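Long-range contacts in beta-N-acetylhexosaminidase (Thermotoga neapolitana, PDB 5BZA), which probably hydrolyses terminal non-reducing N-acetyl-D-hexosamine residues from N-acetyl-beta-D-hexosaminides, as a member of glycosyl hydrolase family 3: residues I325-E330 against I453-K457; S40-L44 against E372-R376; I333-M338 against H461-S467. All coordinates share one frame; numbering follows the deposited sequence.

Contact 1: I325-E330 against I453-K457. With CD (cadmium ion), chain S.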
ATOM      1  N   ILE B 325       7.440 -11.762   5.492  1.00 10.98           N
ATOM      2  CA  ILE B 325       6.529 -11.469   6.598  1.00 10.09           C
ATOM      3  C   ILE B 325       5.818 -12.770   7.038  1.00 10.36           C
ATOM      4  O   ILE B 325       5.796 -13.132   8.240  1.00 11.09           O
ATOM      5  CB  ILE B 325       5.554 -10.370   6.200  1.00  9.23           C
ATOM      6  CG1 ILE B 325       6.380  -9.101   5.925  1.00 12.90           C
ATOM      7  CG2 ILE B 325       4.485 -10.165   7.278  1.00  9.75           C
ATOM      8  CD1 ILE B 325       5.573  -7.876   5.403  1.00 11.67           C
ATOM      9  N   ALA B 326       5.348 -13.524   6.056  1.00 11.29           N
ATOM     10  CA  ALA B 326       4.735 -14.818   6.355  1.00 12.35           C
ATOM     11  C   ALA B 326       5.725 -15.673   7.167  1.00 12.87           C
ATOM     12  O   ALA B 326       5.372 -16.280   8.192  1.00 16.01           O
ATOM     13  CB  ALA B 326       4.302 -15.551   5.030  1.00 10.98           C
ATOM     14  N   GLU B 327       6.985 -15.627   6.747  1.00 14.02           N
ATOM     15  CA  GLU B 327       8.025 -16.437   7.337  1.00 16.54           C
ATOM     16  C   GLU B 327       8.235 -16.055   8.806  1.00 17.47           C
ATOM     17  O   GLU B 327       8.315 -16.923   9.685  1.00 14.48           O
ATOM     18  CB  GLU B 327       9.319 -16.270   6.556  1.00 17.02           C
ATOM     19  CG  GLU B 327      10.421 -17.158   7.037  1.00 22.64           C
ATOM     20  CD  GLU B 327      10.209 -18.592   6.682  1.00 31.23           C
ATOM     21  OE1 GLU B 327       9.153 -18.913   6.072  1.00 33.19           O
ATOM     22  OE2 GLU B 327      11.082 -19.409   7.063  1.00 31.79           O
ATOM     23  N   VAL B 328       8.280 -14.751   9.059  1.00 13.68           N
ATOM     24  CA  VAL B 328       8.512 -14.254  10.412  1.00 12.55           C
ATOM     25  C   VAL B 328       7.358 -14.749  11.252  1.00 15.08           C
ATOM     26  O   VAL B 328       7.574 -15.309  12.352  1.00 17.13           O
ATOM     27  CB  VAL B 328       8.616 -12.692  10.428  1.00 11.44           C
ATOM     28  CG1 VAL B 328       8.418 -12.089  11.813  1.00 10.81           C
ATOM     29  CG2 VAL B 328       9.947 -12.241   9.823  1.00 12.60           C
ATOM     30  N   ALA B 329       6.142 -14.594  10.708  1.00 12.42           N
ATOM     31  CA  ALA B 329       4.943 -14.916  11.465  1.00 13.22           C
ATOM     32  C   ALA B 329       5.022 -16.384  11.793  1.00 13.54           C
ATOM     33  O   ALA B 329       4.724 -16.807  12.928  1.00 15.52           O
ATOM     34  CB  ALA B 329       3.676 -14.581  10.678  1.00 12.67           C
ATOM     35  N   GLU B 330       5.523 -17.156  10.834  1.00 14.21           N
ATOM     36  CA  GLU B 330       5.596 -18.607  11.005  1.00 16.88           C
ATOM     37  C   GLU B 330       6.586 -18.974  12.134  1.00 18.89           C
ATOM     38  O   GLU B 330       6.322 -19.861  12.931  1.00 18.39           O
ATOM     39  CB  GLU B 330       5.944 -19.281   9.662  1.00 19.50           C
ATOM     40  CG  GLU B 330       6.181 -20.778   9.727  1.00 25.61           C
ATOM     41  CD  GLU B 330       6.096 -21.530   8.362  1.00 33.15           C
ATOM     42  OE1 GLU B 330       5.667 -20.994   7.278  1.00 29.41           O
ATOM     43  OE2 GLU B 330       6.492 -22.716   8.385  1.00 41.87           O
ATOM     44  N   ILE B 453      -1.836 -12.589   9.754  1.00 11.22           N
ATOM     45  CA  ILE B 453      -0.908 -13.571   9.247  1.00 10.46           C
ATOM     46  C   ILE B 453      -0.416 -14.479  10.380  1.00 11.18           C
ATOM     47  O   ILE B 453      -0.220 -15.678  10.157  1.00  9.89           O
ATOM     48  CB  ILE B 453       0.309 -12.928   8.512  1.00 11.49           C
ATOM     49  CG1 ILE B 453       1.229 -14.028   7.967  1.00  8.73           C
ATOM     50  CG2 ILE B 453       1.121 -12.009   9.435  1.00 14.26           C
ATOM     51  CD1 ILE B 453       0.545 -15.008   7.019  1.00 10.56           C
ATOM     52  N   SER B 454      -0.270 -13.923  11.594  1.00 12.06           N
ATOM     53  CA  SER B 454       0.196 -14.697  12.768  1.00 11.83           C
ATOM     54  C   SER B 454      -0.824 -15.723  13.290  1.00 14.87           C
ATOM     55  O   SER B 454      -0.487 -16.853  13.647  1.00 12.06           O
ATOM     56  CB  SER B 454       0.568 -13.745  13.911  1.00 14.07           C
ATOM     57  OG  SER B 454       1.824 -13.174  13.683  1.00 15.60           O
ATOM     58  N   VAL B 455      -2.065 -15.273  13.398  1.00 13.35           N
ATOM     59  CA  VAL B 455      -3.171 -16.148  13.734  1.00 14.32           C
ATOM     60  C   VAL B 455      -3.295 -17.293  12.707  1.00 13.28           C
ATOM     61  O   VAL B 455      -3.346 -18.473  13.064  1.00 14.07           O
ATOM     62  CB  VAL B 455      -4.446 -15.321  13.806  1.00 16.09           C
ATOM     63  CG1 VAL B 455      -5.658 -16.195  14.082  1.00 16.31           C
ATOM     64  CG2 VAL B 455      -4.270 -14.252  14.856  1.00 14.51           C
ATOM     65  N   TYR B 456      -3.256 -16.921  11.424  1.00 14.04           N
ATOM     66  CA  TYR B 456      -3.271 -17.866  10.293  1.00 12.38           C
ATOM     67  C   TYR B 456      -2.166 -18.893  10.501  1.00 14.09           C
ATOM     68  O   TYR B 456      -2.398 -20.120  10.465  1.00 12.76           O
ATOM     69  CB  TYR B 456      -3.081 -17.075   8.986  1.00 11.74           C
ATOM     70  CG  TYR B 456      -2.878 -17.840   7.699  1.00 11.81           C
ATOM     71  CD1 TYR B 456      -1.639 -18.392   7.373  1.00 14.66           C
ATOM     72  CD2 TYR B 456      -3.912 -17.945   6.774  1.00 13.14           C
ATOM     73  CE1 TYR B 456      -1.445 -19.068   6.166  1.00 15.45           C
ATOM     74  CE2 TYR B 456      -3.735 -18.608   5.555  1.00 15.49           C
ATOM     75  CZ  TYR B 456      -2.496 -19.157   5.252  1.00 18.80           C
ATOM     76  OH  TYR B 456      -2.324 -19.803   4.054  1.00 14.89           O
ATOM     77  N   LYS B 457      -0.968 -18.403  10.803  1.00 15.00           N
ATOM     78  CA  LYS B 457       0.144 -19.322  10.991  1.00 16.18           C
ATOM     79  C   LYS B 457      -0.041 -20.191  12.243  1.00 18.67           C
ATOM     80  O   LYS B 457       0.382 -21.353  12.268  1.00 17.92           O
ATOM     81  CB  LYS B 457       1.467 -18.564  11.076  1.00 15.39           C
ATOM     82  CG  LYS B 457       1.962 -18.085   9.728  1.00 14.18           C
ATOM     83  CD  LYS B 457       2.192 -19.274   8.784  1.00 17.31           C
ATOM     84  CE  LYS B 457       2.395 -18.840   7.340  1.00 12.59           C
ATOM     85  NZ  LYS B 457       2.764 -19.982   6.468  1.00 15.20           N
TER
HETATM   86 CD    CD S 507       9.012 -21.548   6.630  1.00 71.18          CD
HETATM   87  O   HOH W   1       3.666 -14.856  14.565  1.00 12.84           O
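A329 and I453 meet where two helices of this family 3 glycosidase cross at -55°: helix 323-331 and helix 452-463 of the C-terminal domain. The axes of the two segments come within 8.7 Å, with A326, A329 and S454 at the interface. The apolar part centres on A329 CB, which sits 3.7 Å from I453 CG1, with CG2 of the same isoleucine nearly as close. I453 carries CG1 anti to its backbone N (chi1 -178°), which lays that branch between A329 and A326, 3.9 Å from A326 CA.

One turn beyond I453, K457 carries the charged part. It runs its methylenes past the backbone and CB of E330, bends about CB-CG (chi2 -60°) and delivers NZ to E330 OE1 at 3.2 Å, a salt bridge entering from above the carboxylate plane. The same ammonium also holds D47 and Q460, so it joins both helices to helix 42-54. On the same helix as E330, one turn before it, E327 OE1 binds a cadmium ion at 2.7 Å, R54 being the other residue of that site; E330 belongs to the equivalent zinc site of this protein.

A water bridges the helices, donating to A329 O at 2.8 Å and accepting from S454 OG at 2.6 Å.

Contact 2: S40-L44 against E372-R376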
ATOM      1  N   SER B  40      -7.043  -9.289  -1.528  1.00 14.31           N
ATOM      2  CA  SER B  40      -7.848  -8.627  -0.498  1.00 13.87           C
ATOM      3  C   SER B  40      -7.663  -9.284   0.870  1.00 13.17           C
ATOM      4  O   SER B  40      -8.148  -8.776   1.862  1.00  7.88           O
ATOM      5  CB  SER B  40      -9.330  -8.635  -0.863  1.00 14.56           C
ATOM      6  OG  SER B  40      -9.800  -9.969  -0.976  1.00 11.90           O
ATOM      7  N   LYS B  41      -7.018 -10.448   0.908  1.00 13.10           N
ATOM      8  CA  LYS B  41      -6.697 -11.097   2.173  1.00 13.37           C
ATOM      9  C   LYS B  41      -5.176 -11.112   2.341  1.00 11.12           C
ATOM     10  O   LYS B  41      -4.468 -12.017   1.872  1.00  9.74           O
ATOM     11  CB  LYS B  41      -7.302 -12.504   2.240  1.00 14.64           C
ATOM     12  CG  LYS B  41      -8.877 -12.586   2.073  1.00 13.94           C
ATOM     13  CD  LYS B  41      -9.285 -14.067   2.117  1.00 16.90           C
ATOM     14  CE  LYS B  41     -10.774 -14.303   1.963  1.00 16.20           C
ATOM     15  NZ  LYS B  41     -11.562 -13.132   2.438  1.00 20.09           N
ATOM     16  N   GLU B  42      -4.670 -10.053   2.967  1.00 13.19           N
ATOM     17  CA  GLU B  42      -3.224  -9.868   3.035  1.00 11.50           C
ATOM     18  C   GLU B  42      -2.508 -11.079   3.610  1.00 11.88           C
ATOM     19  O   GLU B  42      -1.452 -11.439   3.104  1.00 12.27           O
ATOM     20  CB  GLU B  42      -2.876  -8.620   3.815  1.00 10.81           C
ATOM     21  CG  GLU B  42      -1.382  -8.304   3.771  1.00 13.57           C
ATOM     22  CD  GLU B  42      -1.084  -6.956   4.361  1.00 15.39           C
ATOM     23  OE1 GLU B  42      -1.334  -6.783   5.580  1.00 19.38           O
ATOM     24  OE2 GLU B  42      -0.631  -6.063   3.600  1.00 12.87           O
ATOM     25  N   TYR B  43      -3.066 -11.727   4.638  1.00 12.53           N
ATOM     26  CA  TYR B  43      -2.420 -12.932   5.148  1.00 11.04           C
ATOM     27  C   TYR B  43      -2.278 -13.948   4.011  1.00 13.84           C
ATOM     28  O   TYR B  43      -1.227 -14.613   3.886  1.00 13.28           O
ATOM     29  CB  TYR B  43      -3.182 -13.531   6.334  1.00 12.25           C
ATOM     30  CG  TYR B  43      -4.654 -13.816   6.092  1.00 12.85           C
ATOM     31  CD1 TYR B  43      -5.615 -12.844   6.328  1.00 11.67           C
ATOM     32  CD2 TYR B  43      -5.081 -15.075   5.663  1.00 12.39           C
ATOM     33  CE1 TYR B  43      -6.943 -13.095   6.128  1.00 13.71           C
ATOM     34  CE2 TYR B  43      -6.419 -15.337   5.445  1.00 16.42           C
ATOM     35  CZ  TYR B  43      -7.355 -14.340   5.678  1.00 16.20           C
ATOM     36  OH  TYR B  43      -8.707 -14.596   5.454  1.00 13.50           O
ATOM     37  N   LEU B  44      -3.308 -14.058   3.160  1.00 14.25           N
ATOM     38  CA  LEU B  44      -3.207 -14.983   2.022  1.00 13.58           C
ATOM     39  C   LEU B  44      -2.151 -14.558   1.037  1.00  9.78           C
ATOM     40  O   LEU B  44      -1.307 -15.368   0.632  1.00 10.11           O
ATOM     41  CB  LEU B  44      -4.533 -15.115   1.270  1.00 17.62           C
ATOM     42  CG  LEU B  44      -5.528 -16.235   1.561  1.00 16.23           C
ATOM     43  CD1 LEU B  44      -6.335 -16.445   0.274  1.00 14.77           C
ATOM     44  CD2 LEU B  44      -4.855 -17.537   1.991  1.00 14.34           C
ATOM     45  N   GLU B 372     -12.733 -14.856  10.498  1.00 14.76           N
ATOM     46  CA  GLU B 372     -12.540 -15.164   9.077  1.00 15.12           C
ATOM     47  C   GLU B 372     -11.415 -16.189   8.932  1.00 14.25           C
ATOM     48  O   GLU B 372     -11.600 -17.249   8.316  1.00 13.67           O
ATOM     49  CB  GLU B 372     -12.232 -13.882   8.282  1.00 16.04           C
ATOM     50  CG  GLU B 372     -11.995 -14.074   6.779  1.00 14.94           C
ATOM     51  CD  GLU B 372     -11.423 -12.819   6.099  1.00 22.61           C
ATOM     52  OE1 GLU B 372     -12.118 -11.769   6.091  1.00 17.83           O
ATOM     53  OE2 GLU B 372     -10.254 -12.872   5.614  1.00 17.23           O
ATOM     54  N   VAL B 373     -10.289 -15.920   9.579  1.00 12.36           N
ATOM     55  CA  VAL B 373      -9.114 -16.780   9.439  1.00  9.60           C
ATOM     56  C   VAL B 373      -9.365 -18.172  10.025  1.00 11.33           C
ATOM     57  O   VAL B 373      -8.978 -19.217   9.467  1.00 10.80           O
ATOM     58  CB  VAL B 373      -7.900 -16.154  10.143  1.00 11.00           C
ATOM     59  CG1 VAL B 373      -6.655 -17.011   9.901  1.00  9.61           C
ATOM     60  CG2 VAL B 373      -7.685 -14.712   9.675  1.00 12.44           C
ATOM     61  N   ALA B 374     -10.023 -18.187  11.171  1.00 12.72           N
ATOM     62  CA  ALA B 374     -10.274 -19.449  11.852  1.00 13.03           C
ATOM     63  C   ALA B 374     -11.155 -20.305  10.969  1.00 12.62           C
ATOM     64  O   ALA B 374     -10.936 -21.514  10.859  1.00 10.69           O
ATOM     65  CB  ALA B 374     -10.905 -19.228  13.217  1.00 12.69           C
ATOM     66  N   LYS B 375     -12.145 -19.677  10.337  1.00 10.96           N
ATOM     67  CA  LYS B 375     -13.044 -20.413   9.442  1.00 11.68           C
ATOM     68  C   LYS B 375     -12.385 -21.157   8.268  1.00 12.13           C
ATOM     69  O   LYS B 375     -12.951 -22.177   7.813  1.00 14.75           O
ATOM     70  CB  LYS B 375     -14.111 -19.461   8.902  1.00 13.67           C
ATOM     71  CG  LYS B 375     -15.192 -19.192   9.938  1.00 14.93           C
ATOM     72  CD  LYS B 375     -16.122 -18.076   9.529  1.00 15.27           C
ATOM     73  CE  LYS B 375     -17.191 -17.880  10.590  1.00 16.82           C
ATOM     74  NZ  LYS B 375     -17.864 -16.544  10.479  1.00 26.05           N
ATOM     75  N   ARG B 376     -11.210 -20.726   7.789  1.00 11.20           N
ATOM     76  CA  ARG B 376     -10.467 -21.483   6.735  1.00 10.52           C
ATOM     77  C   ARG B 376      -9.962 -22.848   7.195  1.00  9.24           C
ATOM     78  O   ARG B 376      -9.753 -23.769   6.395  1.00 12.34           O
ATOM     79  CB  ARG B 376      -9.257 -20.682   6.244  1.00  9.38           C
ATOM     80  CG  ARG B 376      -9.598 -19.329   5.684  1.00  9.95           C
ATOM     81  CD  ARG B 376      -8.408 -18.714   4.945  1.00 13.20           C
ATOM     82  NE  ARG B 376      -7.970 -19.493   3.781  1.00 15.18           N
ATOM     83  CZ  ARG B 376      -8.391 -19.297   2.526  1.00 15.39           C
ATOM     84  NH1 ARG B 376      -9.259 -18.329   2.238  1.00 11.65           N
ATOM     85  NH2 ARG B 376      -7.917 -20.060   1.557  1.00 12.25           N
TER
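Y43 OH and E372 OE2 stand 2.3 Å apart, a hydrogen bond from the phenol that is too short to be taken at face value, so its exact geometry is doubtful. The carboxylate oxygen lies in the plane of the phenol ring, at its edge, while the carboxylate itself is turned 45° from that plane. K41 NZ reaches the same OE2 at 3.4 Å, a salt bridge whose hydrogen bond is weak; K41 and Y43 thus converge on one oxygen.

Around this pair the ring is sandwiched. V373 CG2 makes a CH-pi contact over one face, 4.2 Å from the Y43 ring centroid, and K41 CB lies over the opposite face. The ring projects from the first turn of helix 42-54, for which K41 is the N-cap residue; helix 364-377 supplies the other side, so the contact bridges the TIM-barrel domain and the C-terminal domain of the family 3 enzyme.

R376 CD lies at the ring edge, 4.0 Å from Y43 CE2. A bend at chi3 (62°) turns the guanidinium of R376 so that one face rests on L44, with L44 CD2 4.0 Å from R376 CZ. D15 fixes the far end through a salt bridge to R376 NH2, and Y456 and F459 of helix 452-463 back V373.

Contact 3: I333-M338 against H461-S467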
ATOM      1  N   ILE B 333       5.960 -18.602  16.304  1.00 18.63           N
ATOM      2  CA  ILE B 333       4.865 -19.280  16.969  1.00 20.39           C
ATOM      3  C   ILE B 333       5.376 -20.405  17.859  1.00 24.46           C
ATOM      4  O   ILE B 333       6.252 -21.178  17.485  1.00 24.95           O
ATOM      5  CB  ILE B 333       3.832 -19.790  15.925  1.00 27.67           C
ATOM      6  CG1 ILE B 333       2.817 -18.671  15.725  1.00 21.53           C
ATOM      7  CG2 ILE B 333       3.144 -21.081  16.377  1.00 21.51           C
ATOM      8  CD1 ILE B 333       2.204 -18.720  14.515  1.00 14.29           C
ATOM      9  N   GLU B 334       4.856 -20.437  19.077  1.00 21.96           N
ATOM     10  CA  GLU B 334       5.205 -21.484  20.022  1.00 24.61           C
ATOM     11  C   GLU B 334       3.938 -22.198  20.451  1.00 22.20           C
ATOM     12  O   GLU B 334       2.870 -21.567  20.579  1.00 17.16           O
ATOM     13  CB  GLU B 334       5.929 -20.903  21.235  1.00 21.00           C
ATOM     14  CG  GLU B 334       7.012 -19.904  20.901  1.00 25.65           C
ATOM     15  CD  GLU B 334       7.794 -19.486  22.150  1.00 32.13           C
ATOM     16  OE1 GLU B 334       7.568 -20.110  23.223  1.00 30.14           O
ATOM     17  OE2 GLU B 334       8.616 -18.533  22.067  1.00 31.58           O
ATOM     18  N   CYS B 335       4.020 -23.518  20.567  1.00 20.35           N
ATOM     19  CA  CYS B 335       2.877 -24.288  21.043  1.00 21.97           C
ATOM     20  C   CYS B 335       3.299 -25.441  21.937  1.00 26.50           C
ATOM     21  O   CYS B 335       4.293 -26.116  21.646  1.00 25.83           O
ATOM     22  CB  CYS B 335       2.056 -24.826  19.885  1.00 23.47           C
ATOM     23  SG  CYS B 335       2.999 -25.906  18.854  1.00 37.84           S
ATOM     24  N   THR B 336       2.511 -25.679  22.989  1.00 21.33           N
ATOM     25  CA  THR B 336       2.529 -26.954  23.727  1.00 28.40           C
ATOM     26  C   THR B 336       1.986 -28.088  22.829  1.00 30.13           C
ATOM     27  O   THR B 336       1.326 -27.826  21.798  1.00 30.98           O
ATOM     28  CB  THR B 336       1.664 -26.869  25.015  1.00 29.85           C
ATOM     29  OG1 THR B 336       0.296 -26.587  24.661  1.00 24.24           O
ATOM     30  CG2 THR B 336       2.166 -25.764  25.928  1.00 29.69           C
ATOM     31  N   ARG B 337       2.241 -29.344  23.202  1.00 31.21           N
ATOM     32  CA  ARG B 337       1.746 -30.461  22.380  1.00 33.39           C
ATOM     33  C   ARG B 337       0.201 -30.609  22.408  1.00 35.42           C
ATOM     34  O   ARG B 337      -0.436 -30.576  23.475  1.00 31.58           O
ATOM     35  CB  ARG B 337       2.417 -31.778  22.786  1.00 36.79           C
ATOM     36  CG  ARG B 337       1.841 -32.950  22.030  1.00 44.39           C
ATOM     37  CD  ARG B 337       2.243 -32.750  20.551  1.00 56.07           C
ATOM     38  NE  ARG B 337       2.255 -33.943  19.702  1.00 64.30           N
ATOM     39  CZ  ARG B 337       2.827 -33.976  18.499  1.00 61.74           C
ATOM     40  NH1 ARG B 337       3.441 -32.892  18.034  1.00 60.44           N
ATOM     41  NH2 ARG B 337       2.804 -35.085  17.767  1.00 63.23           N
ATOM     42  N   MET B 338      -0.377 -30.795  21.222  1.00 37.78           N
ATOM     43  CA  MET B 338      -1.825 -30.851  21.030  1.00 38.12           C
ATOM     44  C   MET B 338      -2.359 -32.207  20.573  1.00 40.16           C
ATOM     45  O   MET B 338      -1.720 -32.910  19.784  1.00 40.51           O
ATOM     46  CB  MET B 338      -2.229 -29.806  20.004  1.00 33.78           C
ATOM     47  CG  MET B 338      -1.651 -28.430  20.302  1.00 29.90           C
ATOM     48  SD  MET B 338      -2.436 -27.676  21.727  1.00 33.55           S
ATOM     49  CE  MET B 338      -1.589 -26.104  21.757  1.00 25.76           C
ATOM     50  N   HIS B 461       0.097 -24.230  12.311  1.00 21.64           N
ATOM     51  CA  HIS B 461       1.019 -24.942  13.186  1.00 26.04           C
ATOM     52  C   HIS B 461       0.260 -25.926  14.045  1.00 25.17           C
ATOM     53  O   HIS B 461       0.693 -27.051  14.259  1.00 22.31           O
ATOM     54  CB  HIS B 461       1.817 -23.962  14.044  1.00 28.26           C
ATOM     55  CG  HIS B 461       3.159 -23.642  13.464  1.00 38.61           C
ATOM     56  ND1 HIS B 461       4.245 -24.483  13.593  1.00 44.53           N
ATOM     57  CD2 HIS B 461       3.590 -22.584  12.737  1.00 34.60           C
ATOM     58  CE1 HIS B 461       5.276 -23.971  12.946  1.00 42.56           C
ATOM     59  NE2 HIS B 461       4.909 -22.813  12.426  1.00 43.17           N
ATOM     60  N   LEU B 462      -0.895 -25.478  14.504  1.00 19.03           N
ATOM     61  CA  LEU B 462      -1.775 -26.281  15.313  1.00 19.65           C
ATOM     62  C   LEU B 462      -2.121 -27.555  14.594  1.00 22.96           C
ATOM     63  O   LEU B 462      -1.935 -28.647  15.144  1.00 25.75           O
ATOM     64  CB  LEU B 462      -3.042 -25.497  15.636  1.00 20.42           C
ATOM     65  CG  LEU B 462      -4.006 -26.095  16.648  1.00 24.11           C
ATOM     66  CD1 LEU B 462      -3.242 -26.322  17.954  1.00 22.86           C
ATOM     67  CD2 LEU B 462      -5.180 -25.145  16.879  1.00 20.48           C
ATOM     68  N   LEU B 463      -2.593 -27.423  13.350  1.00 24.49           N
ATOM     69  CA  LEU B 463      -2.934 -28.594  12.534  1.00 23.51           C
ATOM     70  C   LEU B 463      -1.697 -29.330  12.013  1.00 24.28           C
ATOM     71  O   LEU B 463      -1.748 -30.529  11.744  1.00 25.69           O
ATOM     72  CB  LEU B 463      -3.828 -28.177  11.370  1.00 18.71           C
ATOM     73  CG  LEU B 463      -5.212 -27.708  11.846  1.00 19.07           C
ATOM     74  CD1 LEU B 463      -6.045 -27.087  10.730  1.00 14.38           C
ATOM     75  CD2 LEU B 463      -5.955 -28.884  12.459  1.00 21.61           C
ATOM     76  N   GLY B 464      -0.562 -28.637  11.961  1.00 26.67           N
ATOM     77  CA  GLY B 464       0.655 -29.230  11.439  1.00 30.35           C
ATOM     78  C   GLY B 464       1.606 -29.728  12.517  1.00 33.74           C
ATOM     79  O   GLY B 464       1.470 -30.838  13.051  1.00 34.50           O
ATOM     80  N   ARG B 465       2.575 -28.888  12.842  1.00 34.14           N
ATOM     81  CA  ARG B 465       3.702 -29.290  13.668  1.00 39.79           C
ATOM     82  C   ARG B 465       3.349 -29.539  15.172  1.00 39.73           C
ATOM     83  O   ARG B 465       3.930 -30.419  15.815  1.00 39.99           O
ATOM     84  CB  ARG B 465       4.806 -28.229  13.519  1.00 38.60           C
ATOM     85  CG  ARG B 465       5.529 -27.927  14.803  1.00 49.18           C
ATOM     86  CD  ARG B 465       6.368 -26.666  14.748  1.00 52.68           C
ATOM     87  NE  ARG B 465       6.955 -26.393  16.063  1.00 51.81           N
ATOM     88  CZ  ARG B 465       6.431 -25.546  16.947  1.00 50.50           C
ATOM     89  NH1 ARG B 465       5.311 -24.896  16.649  1.00 51.98           N
ATOM     90  NH2 ARG B 465       7.022 -25.342  18.125  1.00 48.66           N
ATOM     91  N   CYS B 466       2.374 -28.815  15.714  1.00 33.58           N
ATOM     92  CA  CYS B 466       1.945 -29.021  17.106  1.00 34.83           C
ATOM     93  C   CYS B 466       1.224 -30.368  17.360  1.00 38.83           C
ATOM     94  O   CYS B 466       0.813 -30.633  18.499  1.00 35.39           O
ATOM     95  CB  CYS B 466       1.019 -27.878  17.556  1.00 31.55           C
ATOM     96  SG  CYS B 466       1.665 -26.220  17.317  1.00 33.95           S
ATOM     97  N   SER B 467       1.052 -31.187  16.311  1.00 45.62           N
ATOM     98  CA  SER B 467       0.409 -32.516  16.411  1.00 42.49           C
ATOM     99  C   SER B 467       0.839 -33.501  15.299  1.00 44.76           C
ATOM    100  O   SER B 467       0.351 -34.642  15.217  1.00 43.19           O
ATOM    101  CB  SER B 467      -1.121 -32.374  16.400  1.00 44.30           C
ATOM    102  OG  SER B 467      -1.599 -31.771  15.207  1.00 45.00           O
TER
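C335 and C466 are joined by a disulfide, SG to SG 2.1 Å, with a chi3 of -105°, and the tight packing beside it is with M338. M338 CG touches C466 CB and comes 3.5 Å from L462 CD1, the two side chains crossing at about a right angle. M338 N donates to C466 O at 3.0 Å, which pins the two backbones together three residues after C335 and at C466 itself. Replacing M338 with an alanine is likely to leave a gap beside L462 CD1 and C466 CB. Also on the packed side, the buried I333 sets its CG2 obliquely against H461 CG at 3.9 Å; H461 is a zinc-binding residue of this protein.

In the fold, this is where the chain end is fastened to the mixed sheet of the C-terminal domain: strand 334-335 is one of its two edge strands, pairing antiparallel with 443-446, and after helix 452-463 a type I turn from G464 to S467 brings C466 back to it. S467 OG, placed between its backbone N and carbonyl carbon (chi1 61°), donates to L462 O at 3.1 Å and ties the turn to the helix.

The other side is more exposed and rests on two arginines. R337 lays a face of its guanidinium over S467 CA, its CD 3.3 Å from C466 O. R465 extends to put NH1 3.4 Å from C335 SG.

How the contacts relate
From the N terminus, the chain leaves segment 40-44 at the start of helix 42-54, runs through most of the barrel domain and passes 325-330 and 333-338 before contact 2 closes its loop at 372-376. It then traverses the rest of the C-terminal sheet domain to helix 452-463, where contact 1 closes, and contact 3 follows at the chain end. The three loops all cross. Contacts 1 and 3 share helix 452-463 and touch where I333 CD1 meets S454 and K457. Contact 1 joins contact 2 through Y456, against Y43 and V373. Contacts 2 and 3 do not touch. Contact 1 ties helix 323-331 to helix 452-463, contact 2 spans the two domains, and contact 3 secures the terminus.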